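Local coordinates for protein putative enoyl-CoA hydratase/isomerase (Acinetobacter baumannii, PDB 3FDU) that probably acts on the acyl chain of coenzyme A thioesters as a hydratase or isomerase of the crotonase family, at residues P143-Q149 against C224-E228. The protein carries 4 engineered substitutions. Residues are numbered along the deposited sequence; the frame is centred on the assembly and turned at random.
Sequences PEGGASQ and CIDHE
With CG beside the backbone N (chi1 -80°) and the chain extended beyond it, Glu228 reaches out of helix 218-236 and sets its carboxylate against the turn that leads into helix 147-155. Ser148 N donates to Glu228 OE2 at 2.9 Å, nearly along the C-O axis. A chi1 of 58° brings Ser148 OG to the same oxygen, but the modelled 2.4 Å between OG and OE2 is so short as to be doubtful. The other oxygen, OE1, accepts from Gly146 N at 2.7 Å, a donor that stands above the carboxylate plane rather than within it, and from a water that also donates to Ile225 O and accepts a weak hydrogen bond from Gly145 N. A second water joins Pro143 O to Glu228 O. Beside the carboxylate, the glycines let the turn come close to helix 218-236. Gly145 and Gly146, both at positive phi, occupy the middle of a type I' turn from Glu144 to Ala147, and Ile225 CG1 rests 3.7 Å from Gly146 N. Cys224 points SG at Gly146 CA, 3.8 Å away, and the extended side chain of Gln149 runs past the same sulfur. The turn also carries Glu144, whose side chain leads away to Leu92 and Ile113, about 5 Å from a bound glycerol, consistent with the active-site acid of crotonase-family isomerases. Pro143, Ser148 and Gln149 pack on Thr210, Leu213 and His216, respectively, of a second subunit. Gly146 is the N-cap residue, and without a side chain it offers no capping group; the buried carboxylate of Glu228 instead binds the N-H groups of Gly146 and Ser148 at this helix start, where the helix dipole would probably favour its ionised form.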
loop_
_atom_site.group_PDB
_atom_site.type_symbol
_atom_site.label_atom_id
_atom_site.label_comp_id
_atom_site.label_asym_id
_atom_site.label_seq_id
_atom_site.Cartn_x
_atom_site.Cartn_y
_atom_site.Cartn_z
ATOM N N PRO A 143 -2.414 -17.920 -6.425
ATOM C CA PRO A 143 -3.342 -16.952 -5.775
ATOM C C PRO A 143 -4.791 -17.022 -6.288
ATOM O O PRO A 143 -5.018 -17.441 -7.450
ATOM C CB PRO A 143 -2.739 -15.592 -6.187
ATOM C CG PRO A 143 -1.201 -15.913 -6.232
ATOM C CD PRO A 143 -1.169 -17.284 -6.907
ATOM N N GLU A 144 -5.776 -16.625 -5.459
ATOM C CA GLU A 144 -7.120 -16.324 -5.993
ATOM C C GLU A 144 -7.718 -15.066 -5.370
ATOM O O GLU A 144 -7.110 -14.462 -4.491
ATOM C CB GLU A 144 -8.107 -17.517 -5.894
ATOM C CG GLU A 144 -8.014 -18.364 -4.628
ATOM C CD GLU A 144 -9.384 -18.907 -4.168
ATOM O OE1 GLU A 144 -9.916 -19.836 -4.833
ATOM O OE2 GLU A 144 -9.894 -18.463 -3.107
ATOM N N GLY A 145 -8.886 -14.659 -5.844
ATOM C CA GLY A 145 -9.533 -13.439 -5.355
ATOM C C GLY A 145 -8.840 -12.132 -5.708
ATOM O O GLY A 145 -9.136 -11.083 -5.136
ATOM N N GLY A 146 -7.896 -12.175 -6.641
ATOM C CA GLY A 146 -7.215 -10.970 -7.054
ATOM C C GLY A 146 -6.110 -10.599 -6.098
ATOM O O GLY A 146 -5.564 -9.507 -6.190
ATOM N N ALA A 147 -5.766 -11.517 -5.189
ATOM C CA ALA A 147 -4.834 -11.228 -4.117
ATOM C C ALA A 147 -3.434 -10.927 -4.626
ATOM O O ALA A 147 -2.696 -10.152 -3.991
ATOM C CB ALA A 147 -4.790 -12.418 -3.109
ATOM N N SER A 148 -3.049 -11.518 -5.762
ATOM C CA SER A 148 -1.743 -11.162 -6.336
ATOM C C SER A 148 -1.615 -9.664 -6.568
ATOM O O SER A 148 -0.504 -9.149 -6.574
ATOM C CB SER A 148 -1.434 -11.913 -7.648
ATOM O OG SER A 148 -2.445 -11.641 -8.613
ATOM N N GLN A 149 -2.727 -8.960 -6.741
ATOM C CA GLN A 149 -2.678 -7.509 -6.879
ATOM C C GLN A 149 -3.282 -6.759 -5.692
ATOM O O GLN A 149 -2.660 -5.819 -5.203
ATOM C CB GLN A 149 -3.328 -7.026 -8.225
ATOM C CG GLN A 149 -2.501 -7.445 -9.440
ATOM C CD GLN A 149 -3.106 -6.940 -10.769
ATOM O OE1 GLN A 149 -3.787 -5.932 -10.792
ATOM N NE2 GLN A 149 -2.857 -7.666 -11.851
ATOM N N CYS A 224 -8.288 -9.412 -13.211
ATOM C CA CYS A 224 -7.245 -10.052 -12.394
ATOM C C CYS A 224 -7.777 -11.352 -11.776
ATOM O O CYS A 224 -7.124 -12.398 -11.861
ATOM C CB CYS A 224 -6.747 -9.101 -11.305
ATOM S SG CYS A 224 -5.469 -9.843 -10.213
ATOM N N ILE A 225 -8.969 -11.306 -11.178
ATOM C CA ILE A 225 -9.593 -12.534 -10.662
ATOM C C ILE A 225 -9.650 -13.670 -11.720
ATOM O O ILE A 225 -9.300 -14.817 -11.441
ATOM C CB ILE A 225 -10.985 -12.220 -10.067
ATOM C CG1 ILE A 225 -10.761 -11.372 -8.793
ATOM C CG2 ILE A 225 -11.822 -13.558 -9.721
ATOM C CD1 ILE A 225 -12.049 -10.686 -8.233
ATOM N N ASP A 226 -10.039 -13.306 -12.941
ATOM C CA ASP A 226 -10.235 -14.289 -14.045
ATOM C C ASP A 226 -8.909 -14.861 -14.519
ATOM O O ASP A 226 -8.804 -16.038 -14.795
ATOM C CB ASP A 226 -11.018 -13.670 -15.211
ATOM C CG ASP A 226 -12.546 -13.546 -14.917
ATOM O OD1 ASP A 226 -13.125 -14.231 -14.039
ATOM O OD2 ASP A 226 -13.210 -12.757 -15.599
ATOM N N HIS A 227 -7.885 -14.032 -14.585
ATOM C CA HIS A 227 -6.618 -14.507 -15.115
ATOM C C HIS A 227 -5.925 -15.358 -14.022
ATOM O O HIS A 227 -5.267 -16.361 -14.304
ATOM C CB HIS A 227 -5.731 -13.331 -15.537
ATOM C CG HIS A 227 -4.313 -13.727 -15.774
ATOM N ND1 HIS A 227 -3.963 -14.720 -16.676
ATOM C CD2 HIS A 227 -3.159 -13.329 -15.180
ATOM C CE1 HIS A 227 -2.655 -14.887 -16.657
ATOM N NE2 HIS A 227 -2.141 -14.056 -15.759
ATOM N N GLU A 228 -6.079 -14.951 -12.769
ATOM C CA GLU A 228 -5.637 -15.819 -11.660
ATOM C C GLU A 228 -6.328 -17.180 -11.739
ATOM O O GLU A 228 -5.685 -18.230 -11.526
ATOM C CB GLU A 228 -5.969 -15.197 -10.306
ATOM C CG GLU A 228 -4.970 -14.127 -9.864
ATOM C CD GLU A 228 -5.260 -13.622 -8.428
ATOM O OE1 GLU A 228 -6.312 -14.031 -7.869
ATOM O OE2 GLU A 228 -4.438 -12.830 -7.883
HETATM O O HOH W 1 -3.552 -18.048 -9.518
HETATM O O HOH W 2 -8.849 -15.165 -8.675
#